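Local coordinates for YARHG domain-containing protein (Legionella pneumophila subsp. pneumophila, PDB 4G2A) that is of unknown function but, with its beta-rich DUF4424 region joined to a helical YARHG domain, may bind a nutrient, at residues A[2-7]-A[74-78]; A[90-94]-A[142-146]; A[95-99]-A[125-129]; A[273-277]-A[306-311]. Residues are numbered along the deposited sequence.

Contact 1 of 4, residues A[2-7]-A[74-78]. With SO4 (sulfate ion), chain K.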
# COMPACT_ATOMS: atom_id res chain seq x y z
N ASN A 2 -17.67 -5.73 -6.85
CA ASN A 2 -16.62 -5.28 -5.93
C ASN A 2 -15.34 -4.89 -6.67
O ASN A 2 -14.52 -5.75 -7.03
CB ASN A 2 -16.32 -6.35 -4.86
CG ASN A 2 -17.14 -6.21 -3.59
OD1 ASN A 2 -17.61 -7.21 -3.02
ND2 ASN A 2 -17.31 -4.98 -3.11
N ASP A 3 -15.16 -3.56 -6.85
CA ASP A 3 -14.05 -2.93 -7.55
C ASP A 3 -12.73 -3.09 -6.81
O ASP A 3 -11.68 -3.25 -7.43
CB ASP A 3 -14.33 -1.42 -7.72
CG ASP A 3 -15.47 -1.03 -8.65
OD1 ASP A 3 -16.02 -1.95 -9.33
OD2 ASP A 3 -15.81 0.19 -8.71
N THR A 4 -12.77 -2.97 -5.49
CA THR A 4 -11.59 -2.97 -4.65
C THR A 4 -11.63 -4.05 -3.58
O THR A 4 -12.64 -4.18 -2.88
CB THR A 4 -11.47 -1.57 -3.98
OG1 THR A 4 -11.51 -0.57 -5.00
CG2 THR A 4 -10.21 -1.40 -3.10
N ALA A 5 -10.52 -4.77 -3.42
CA ALA A 5 -10.36 -5.67 -2.29
C ALA A 5 -9.57 -4.87 -1.25
O ALA A 5 -8.38 -4.58 -1.44
CB ALA A 5 -9.65 -6.95 -2.69
N VAL A 6 -10.29 -4.39 -0.23
CA VAL A 6 -9.84 -3.54 0.87
C VAL A 6 -8.98 -4.38 1.84
O VAL A 6 -9.42 -5.44 2.33
CB VAL A 6 -11.06 -2.86 1.56
CG1 VAL A 6 -10.65 -2.05 2.78
CG2 VAL A 6 -11.80 -1.96 0.57
N GLY A 7 -7.76 -3.89 2.08
CA GLY A 7 -6.78 -4.55 2.94
C GLY A 7 -6.46 -3.90 4.27
O GLY A 7 -5.84 -4.53 5.13
N ASN A 74 -19.41 -5.43 3.44
CA ASN A 74 -19.84 -4.82 2.17
C ASN A 74 -18.86 -5.02 1.04
O ASN A 74 -19.21 -4.88 -0.14
CB ASN A 74 -20.04 -3.31 2.36
CG ASN A 74 -21.41 -2.93 2.86
OD1 ASN A 74 -21.55 -2.36 3.94
ND2 ASN A 74 -22.44 -3.21 2.07
N SER A 75 -17.61 -5.28 1.39
CA SER A 75 -16.55 -5.37 0.42
C SER A 75 -15.78 -6.67 0.51
O SER A 75 -15.82 -7.41 1.50
CB SER A 75 -15.59 -4.19 0.62
OG SER A 75 -14.76 -3.96 -0.52
N GLU A 76 -15.04 -6.91 -0.56
CA GLU A 76 -14.07 -7.97 -0.71
C GLU A 76 -12.91 -7.56 0.16
O GLU A 76 -12.59 -6.37 0.24
CB GLU A 76 -13.67 -8.08 -2.18
CG GLU A 76 -12.78 -9.27 -2.47
CD GLU A 76 -12.32 -9.39 -3.90
OE1 GLU A 76 -12.79 -8.61 -4.76
OE2 GLU A 76 -11.49 -10.29 -4.17
N ILE A 77 -12.33 -8.50 0.86
CA ILE A 77 -11.21 -8.19 1.74
C ILE A 77 -9.93 -8.74 1.10
O ILE A 77 -9.95 -9.84 0.52
CB ILE A 77 -11.45 -8.74 3.18
CG1 ILE A 77 -12.69 -8.12 3.87
CG2 ILE A 77 -10.21 -8.64 4.09
CD1 ILE A 77 -12.83 -6.55 3.97
N ALA A 78 -8.84 -7.95 1.20
CA ALA A 78 -7.46 -8.30 0.87
C ALA A 78 -6.80 -8.74 2.20
O ALA A 78 -6.53 -7.93 3.09
CB ALA A 78 -6.73 -7.12 0.22
S SO4 K . -16.38 -1.42 -3.95
O1 SO4 K . -15.53 -2.58 -3.63
O2 SO4 K . -17.43 -1.82 -4.90
O3 SO4 K . -17.00 -0.93 -2.72
O4 SO4 K . -15.55 -0.37 -4.54
O HOH W 1 -6.93 -7.16 5.72
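A parallel pairing only a few residues long, with a sulfate ion beside its open end, sets this contact apart in a sheet built mostly of antiparallel neighbours. Segments 2-7 and 74-78 converge at an angle and pair only around Val6 and Ile77. Two hydrogen bonds meet at Val6: its N donates to Glu76 O (3.1 Å), and its O accepts from Ala78 N (2.8 Å), the second almost straight at 172°. This is the parallel pattern, in which one residue bonds to the two residues flanking its opposite number, here Ile77, whose CA lies 3.3 Å from Val6 O in a CA-H...O contact. The short strand 4-6 also pairs antiparallel with strand 136-150, through Ala5 and Tyr149 among others, so 4-6 lies between 136-150 and 76-77 in a large mixed sheet. Ala5 CB packs 4.1 Å from Ala78 CB on the side where Tyr149 also lies, while Val6 and Ile77 lie on the other face, where both touch Leu91. At the far end one water donates to both Gly7 O (2.9 Å) and Ala78 O (2.8 Å), bridging the two carbonyls just past the Val6 to Ala78 bond. At the N-terminal end the poorly ordered Asn2 gives its ND2 to sulfate O1 (3.0 Å), and Thr4 N adds a weak bond to the same oxygen at 3.4 Å; the ion probably comes from the crystallisation liquor.

Contact 2 of 4, residues A[90-94]-A[142-146]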
# COMPACT_ATOMS: atom_id res chain seq x y z
N ALA A 90 -11.09 -5.75 12.79
CA ALA A 90 -10.16 -4.72 12.33
C ALA A 90 -9.39 -5.19 11.11
O ALA A 90 -9.07 -6.38 11.01
CB ALA A 90 -9.19 -4.37 13.45
N LEU A 91 -9.07 -4.26 10.21
CA LEU A 91 -8.27 -4.60 9.03
C LEU A 91 -6.80 -4.24 9.34
O LEU A 91 -6.02 -3.88 8.46
CB LEU A 91 -8.83 -3.92 7.76
CG LEU A 91 -10.27 -4.34 7.32
CD1 LEU A 91 -10.68 -3.59 6.08
CD2 LEU A 91 -10.37 -5.80 7.04
N VAL A 92 -6.44 -4.41 10.62
CA VAL A 92 -5.16 -4.19 11.29
C VAL A 92 -4.90 -5.47 12.09
O VAL A 92 -5.80 -6.02 12.70
CB VAL A 92 -5.20 -2.88 12.18
CG1 VAL A 92 -4.08 -2.85 13.21
CG2 VAL A 92 -5.15 -1.64 11.31
N TYR A 93 -3.66 -5.97 12.03
CA TYR A 93 -3.32 -7.23 12.66
C TYR A 93 -2.17 -7.06 13.60
O TYR A 93 -1.18 -6.43 13.25
CB TYR A 93 -2.98 -8.28 11.57
CG TYR A 93 -4.09 -8.44 10.57
CD1 TYR A 93 -5.22 -9.19 10.87
CD2 TYR A 93 -4.06 -7.75 9.36
CE1 TYR A 93 -6.28 -9.29 9.98
CE2 TYR A 93 -5.14 -7.82 8.47
CZ TYR A 93 -6.23 -8.60 8.78
OH TYR A 93 -7.30 -8.69 7.92
N ASP A 94 -2.30 -7.67 14.79
CA ASP A 94 -1.27 -7.75 15.84
C ASP A 94 -0.75 -6.37 16.19
O ASP A 94 0.46 -6.12 16.19
CB ASP A 94 -0.12 -8.71 15.43
CG ASP A 94 -0.61 -10.09 14.99
OD1 ASP A 94 -1.29 -10.77 15.80
OD2 ASP A 94 -0.34 -10.47 13.83
N ASP A 142 3.29 -0.89 15.94
CA ASP A 142 3.73 -2.06 15.19
C ASP A 142 2.47 -2.84 14.89
O ASP A 142 1.74 -3.19 15.82
CB ASP A 142 4.80 -2.88 15.95
CG ASP A 142 5.28 -4.17 15.32
OD1 ASP A 142 4.81 -4.50 14.20
OD2 ASP A 142 6.09 -4.88 15.95
N TYR A 143 2.16 -3.02 13.61
CA TYR A 143 0.98 -3.74 13.15
C TYR A 143 1.14 -4.07 11.66
O TYR A 143 2.08 -3.60 11.01
CB TYR A 143 -0.31 -2.93 13.42
CG TYR A 143 -0.31 -1.55 12.80
CD1 TYR A 143 0.25 -0.46 13.47
CD2 TYR A 143 -0.94 -1.30 11.58
CE1 TYR A 143 0.25 0.81 12.91
CE2 TYR A 143 -0.97 -0.03 11.03
CZ TYR A 143 -0.36 1.02 11.69
OH TYR A 143 -0.39 2.27 11.14
N SER A 144 0.20 -4.87 11.14
CA SER A 144 0.14 -5.27 9.73
C SER A 144 -1.24 -5.05 9.19
O SER A 144 -2.19 -4.95 9.95
CB SER A 144 0.52 -6.74 9.58
OG SER A 144 1.88 -6.92 9.95
N THR A 145 -1.35 -5.01 7.88
CA THR A 145 -2.62 -4.92 7.14
C THR A 145 -2.48 -5.84 5.95
O THR A 145 -1.38 -6.32 5.68
CB THR A 145 -2.94 -3.46 6.70
OG1 THR A 145 -2.02 -3.05 5.68
CG2 THR A 145 -2.94 -2.45 7.85
N GLY A 146 -3.57 -6.03 5.22
CA GLY A 146 -3.56 -6.73 3.94
C GLY A 146 -3.13 -5.74 2.87
O GLY A 146 -2.94 -4.54 3.16
O HOH W 2 2.83 -6.54 15.15
O HOH W 3 1.76 -8.24 12.20
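The Tyr93 side chain lies along the backbone of 144-146, its ring edge reaching Thr145 CA (CD2 to CA, 3.9 Å) and Gly146 N (CE2 to N, 4.0 Å), and its CB standing 4.3 Å from the CB of Ser144. Below this cover the two backbones form one antiparallel hydrogen-bonded pair: Tyr93 N donates to Ser144 O at 2.7 Å, and Ser144 N returns a bond to Tyr93 O at 3.0 Å. Here a segment that is mostly loop obtains this smallest unit of antiparallel pairing from a regular strand. Val92 CG1 packs 3.8 Å from Tyr143 CB. The regular pairing is interrupted at Asp94, though Leu96 bonds to Asp142 beyond it. The Asp94 phi and psi of 53° and 50° lie in the left-handed helical region, the chain turns a corner, and Asp94 O faces Asp142 O at 3.2 Å, two acceptors. A water donates to Asp94 O (2.6 Å) and, weakly, to Asp142 OD1 (3.0 Å), linking that carbonyl to the Asp142 side chain, which also accepts from His45. Strand 136-150 thus has 43-54 along one edge, with Tyr143 bonded to Tyr46 and Thr145 to Trp44, and 90-94 along the other, between Gly7 beside strand 4-6 and strand 95-99; Val92 packs on Phe66 and Phe68 of strand 60-68, Ala90 on Phe68, and loop residues Leu79, Pro80 and Gln83 cover Tyr93.

Contact 3 of 4, residues A[95-99]-A[125-129]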
# COMPACT_ATOMS: atom_id res chain seq x y z
N PHE A 95 -1.68 -5.45 16.44
CA PHE A 95 -1.38 -4.10 16.86
C PHE A 95 -0.72 -4.12 18.22
O PHE A 95 -1.27 -4.69 19.17
CB PHE A 95 -2.65 -3.25 16.89
CG PHE A 95 -2.39 -1.83 17.34
CD1 PHE A 95 -1.92 -0.87 16.44
CD2 PHE A 95 -2.63 -1.44 18.66
CE1 PHE A 95 -1.67 0.44 16.85
CE2 PHE A 95 -2.41 -0.12 19.06
CZ PHE A 95 -1.93 0.81 18.16
N LEU A 96 0.47 -3.54 18.29
CA LEU A 96 1.25 -3.38 19.50
C LEU A 96 1.64 -1.91 19.64
O LEU A 96 2.17 -1.33 18.68
CB LEU A 96 2.52 -4.26 19.47
CG LEU A 96 2.37 -5.77 19.34
CD1 LEU A 96 3.73 -6.40 19.11
CD2 LEU A 96 1.67 -6.38 20.56
N VAL A 97 1.38 -1.32 20.82
CA VAL A 97 1.73 0.06 21.15
C VAL A 97 2.61 0.06 22.41
O VAL A 97 2.33 -0.67 23.38
CB VAL A 97 0.51 1.03 21.26
CG1 VAL A 97 -0.59 0.49 22.17
CG2 VAL A 97 0.93 2.44 21.66
N THR A 98 3.70 0.85 22.36
CA THR A 98 4.62 1.09 23.46
C THR A 98 4.61 2.59 23.79
O THR A 98 4.62 3.43 22.87
CB THR A 98 6.06 0.58 23.19
OG1 THR A 98 6.72 1.44 22.27
CG2 THR A 98 6.10 -0.87 22.71
N VAL A 99 4.55 2.93 25.08
CA VAL A 99 4.58 4.31 25.59
C VAL A 99 5.91 4.43 26.31
O VAL A 99 6.15 3.66 27.25
CB VAL A 99 3.37 4.64 26.51
CG1 VAL A 99 3.50 6.06 27.09
CG2 VAL A 99 2.05 4.48 25.77
N TYR A 125 -8.22 1.79 18.86
CA TYR A 125 -7.53 1.19 20.02
C TYR A 125 -7.11 2.35 20.89
O TYR A 125 -6.55 3.31 20.38
CB TYR A 125 -6.33 0.32 19.62
CG TYR A 125 -6.69 -0.90 18.81
CD1 TYR A 125 -7.66 -1.80 19.25
CD2 TYR A 125 -6.02 -1.20 17.62
CE1 TYR A 125 -8.00 -2.93 18.50
CE2 TYR A 125 -6.35 -2.32 16.87
CZ TYR A 125 -7.33 -3.19 17.31
OH TYR A 125 -7.68 -4.28 16.55
N PHE A 126 -7.43 2.30 22.19
CA PHE A 126 -7.15 3.40 23.13
C PHE A 126 -6.10 3.03 24.16
O PHE A 126 -6.01 1.88 24.59
CB PHE A 126 -8.44 3.81 23.86
CG PHE A 126 -9.53 4.41 22.99
CD1 PHE A 126 -10.41 3.60 22.28
CD2 PHE A 126 -9.72 5.79 22.94
CE1 PHE A 126 -11.41 4.15 21.48
CE2 PHE A 126 -10.75 6.34 22.16
CZ PHE A 126 -11.59 5.51 21.43
N TRP A 127 -5.33 4.03 24.61
CA TRP A 127 -4.31 3.88 25.65
C TRP A 127 -4.10 5.23 26.36
O TRP A 127 -4.35 6.29 25.78
CB TRP A 127 -2.99 3.32 25.07
CG TRP A 127 -2.29 4.22 24.09
CD1 TRP A 127 -1.29 5.11 24.37
CD2 TRP A 127 -2.48 4.28 22.67
NE1 TRP A 127 -0.91 5.77 23.23
CE2 TRP A 127 -1.60 5.26 22.17
CE3 TRP A 127 -3.33 3.60 21.77
CZ2 TRP A 127 -1.54 5.59 20.80
CZ3 TRP A 127 -3.28 3.94 20.43
CH2 TRP A 127 -2.39 4.93 19.96
N LYS A 128 -3.65 5.18 27.62
CA LYS A 128 -3.37 6.40 28.39
C LYS A 128 -1.93 6.80 28.22
O LYS A 128 -1.07 5.93 28.03
CB LYS A 128 -3.70 6.23 29.89
CG LYS A 128 -5.17 5.94 30.20
CD LYS A 128 -6.09 7.18 30.12
CE LYS A 128 -7.55 6.80 30.03
NZ LYS A 128 -8.00 5.96 31.18
N THR A 129 -1.67 8.11 28.25
CA THR A 129 -0.33 8.68 28.15
C THR A 129 -0.23 9.83 29.16
O THR A 129 -1.03 10.77 29.11
CB THR A 129 0.03 9.14 26.72
OG1 THR A 129 -0.72 10.30 26.40
CG2 THR A 129 -0.22 8.07 25.67
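Strands 95-99 and 125-129 run almost parallel, 8° apart, because 102-110 lies between them in the sheet and pairs antiparallel with both; their axes approach to 8.8 Å, no hydrogen bond joins them, and side chains fill the gap. The largest projection is the indole of Trp127, which rises from the middle of its strand into the hollow bordered by Phe95, Val97 and Val99. Val97 sits on it like a lid, with CG2 over the face of the five-membered ring, 4.0 Å from the centroid and 17° off the normal, a CH-pi contact. Val99 closes the hollow at the pyrrole end, its CG2 3.7 Å from Trp127 CD1 and 4.2 Å from Thr129 CG2; at the benzene end Phe95 CZ approaches Trp127 CZ3 at 4.1 Å. Phe95 also fills the step between Trp127 and Tyr125. Its ring and that of Tyr125 are tilted by 26° and slid apart, with centroids 5.1 Å from each other, so they scarcely overlap, although Tyr125 CD2 lies over the Phe95 face, 3.6 Å from Phe95 CD2. The alternation of strand residues sets the pattern: Phe95, Val97, Val99, Tyr125 and Trp127 turn inward, whereas Thr98 and Phe126 turn away. Phe66, Met64, Ile139 and His141 of the adjoining strands enclose the same space. Such meeting of next-but-one strands on the inside is typical of a strongly curled, barrel-like sheet.

Contact 4 of 4, residues A[273-277]-A[306-311]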
# COMPACT_ATOMS: atom_id res chain seq x y z
N ILE A 273 3.17 -13.67 -21.88
CA ILE A 273 2.26 -14.57 -21.16
C ILE A 273 3.09 -15.49 -20.25
O ILE A 273 2.68 -15.75 -19.12
CB ILE A 273 1.34 -15.37 -22.15
CG1 ILE A 273 0.39 -14.41 -22.91
CG2 ILE A 273 0.52 -16.44 -21.42
CD1 ILE A 273 -0.30 -15.00 -24.15
N TYR A 274 4.29 -15.91 -20.72
CA TYR A 274 5.24 -16.78 -20.03
C TYR A 274 6.24 -15.99 -19.18
O TYR A 274 6.65 -16.48 -18.14
CB TYR A 274 6.02 -17.60 -21.07
CG TYR A 274 5.16 -18.45 -21.97
CD1 TYR A 274 4.77 -19.73 -21.59
CD2 TYR A 274 4.81 -18.01 -23.24
CE1 TYR A 274 4.03 -20.54 -22.44
CE2 TYR A 274 4.02 -18.80 -24.09
CZ TYR A 274 3.64 -20.06 -23.68
OH TYR A 274 2.89 -20.87 -24.50
N ALA A 275 6.68 -14.79 -19.67
CA ALA A 275 7.64 -13.87 -19.03
C ALA A 275 7.10 -13.35 -17.71
O ALA A 275 7.87 -12.98 -16.82
CB ALA A 275 7.94 -12.71 -19.95
N GLN A 276 5.77 -13.35 -17.59
CA GLN A 276 4.91 -13.03 -16.44
C GLN A 276 5.37 -13.85 -15.22
O GLN A 276 5.35 -13.33 -14.11
CB GLN A 276 3.45 -13.43 -16.83
CG GLN A 276 2.35 -13.01 -15.85
CD GLN A 276 1.02 -13.71 -16.06
OE1 GLN A 276 0.18 -13.76 -15.14
NE2 GLN A 276 0.78 -14.29 -17.23
N TYR A 277 5.78 -15.12 -15.44
CA TYR A 277 6.20 -16.04 -14.38
C TYR A 277 7.73 -16.23 -14.31
O TYR A 277 8.24 -17.05 -13.54
CB TYR A 277 5.49 -17.39 -14.57
CG TYR A 277 3.98 -17.25 -14.64
CD1 TYR A 277 3.24 -16.89 -13.51
CD2 TYR A 277 3.29 -17.44 -15.83
CE1 TYR A 277 1.86 -16.73 -13.56
CE2 TYR A 277 1.91 -17.28 -15.90
CZ TYR A 277 1.20 -16.94 -14.75
OH TYR A 277 -0.17 -16.79 -14.78
N MSE A 306 2.63 -22.95 -14.17
CA MSE A 306 2.27 -21.63 -13.63
C MSE A 306 1.19 -20.92 -14.46
O MSE A 306 0.54 -20.00 -13.95
CB MSE A 306 3.52 -20.75 -13.51
CG MSE A 306 4.39 -21.17 -12.34
SE MSE A 306 6.18 -20.45 -12.34
CE MSE A 306 6.78 -21.15 -10.63
N LEU A 307 0.98 -21.33 -15.74
CA LEU A 307 -0.03 -20.71 -16.59
C LEU A 307 -1.44 -21.03 -16.07
O LEU A 307 -1.78 -22.19 -15.81
CB LEU A 307 0.10 -21.11 -18.07
CG LEU A 307 1.42 -20.77 -18.76
CD1 LEU A 307 1.57 -21.58 -20.01
CD2 LEU A 307 1.50 -19.31 -19.12
N ASN A 308 -2.23 -19.98 -15.88
CA ASN A 308 -3.59 -20.06 -15.36
C ASN A 308 -4.59 -20.10 -16.54
O ASN A 308 -4.17 -20.12 -17.70
CB ASN A 308 -3.87 -18.91 -14.36
CG ASN A 308 -3.92 -17.48 -14.88
OD1 ASN A 308 -4.13 -17.22 -16.06
ND2 ASN A 308 -3.88 -16.52 -13.98
N GLU A 309 -5.89 -20.15 -16.22
CA GLU A 309 -6.98 -20.24 -17.20
C GLU A 309 -7.03 -19.03 -18.14
O GLU A 309 -7.30 -19.20 -19.32
CB GLU A 309 -8.33 -20.45 -16.49
CG GLU A 309 -8.46 -21.84 -15.89
CD GLU A 309 -9.68 -22.15 -15.04
OE1 GLU A 309 -10.80 -21.73 -15.43
OE2 GLU A 309 -9.53 -22.86 -14.02
N GLU A 310 -6.73 -17.81 -17.62
CA GLU A 310 -6.72 -16.57 -18.41
C GLU A 310 -5.62 -16.62 -19.48
O GLU A 310 -5.89 -16.29 -20.63
CB GLU A 310 -6.53 -15.33 -17.51
CG GLU A 310 -7.75 -14.94 -16.69
CD GLU A 310 -8.10 -15.89 -15.56
OE1 GLU A 310 -7.32 -15.96 -14.58
OE2 GLU A 310 -9.13 -16.59 -15.68
N ASP A 311 -4.41 -17.06 -19.09
CA ASP A 311 -3.24 -17.23 -19.95
C ASP A 311 -3.55 -18.16 -21.10
O ASP A 311 -3.36 -17.79 -22.25
CB ASP A 311 -2.06 -17.81 -19.14
CG ASP A 311 -1.64 -17.01 -17.92
OD1 ASP A 311 -1.91 -15.78 -17.87
OD2 ASP A 311 -1.06 -17.61 -16.99
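Hydrogen bonds in this contact converge on the carboxylate of Asp311, in the first turn of helix 309-321. Its OD2 accepts from Tyr277 OH at 2.5 Å and from the backbone Asn308 N at 2.9 Å, while its OD1 takes a nearly straight bond from Gln276 NE2 (3.1 Å). Asn308 occupies the N-cap position of that helix. Apolar packing surrounds these bonds: Leu307 CD2 touches Ile273 CG2 and Tyr277 CE2, each at 3.8 Å, and Leu307 CD1 meets Tyr274 CE1 at 3.6 Å. The CH-pi and Met-aromatic contacts belong to Tyr277, whose ring face receives the CB of selenomethionine Met306, 4.0 Å from its centroid, with SE further off in an oblique Met-aromatic contact at 5.5 Å. Arg241 of helix 236-250 bonds to both Gln276 OE1 and Tyr277 OH. A largely buried acid therefore has its charge met by several donors, with an arginine one bond further on, which joins the start of helix 309-321 to the chain near the end of helix 263-275 and to helix 236-250 by directional polar bonds.

How the contacts relate
Contacts 1, 2 and 3 belong to one mixed beta sheet, whereas contact 4 lies in the helical YARHG domain, its centre about 45 Å from that of contact 3. Strand 136-150 links the first three: it pairs with 4-6, takes 142-146 into contact 2 and neighbours 95-99. Contact 2 touches both companions, through Gly7 O and Gly146 N (2.7 Å) and through Leu96 N and Asp142 O (2.8 Å), and contact 3 is nested within its loop. Contact 2 is the most buried, and the others are partly so. Chemistry follows position: backbone bonding dominates contacts 1 and 2, aromatic and aliphatic filling dominates contact 3, and side-chain bonds to an acid mark contact 4.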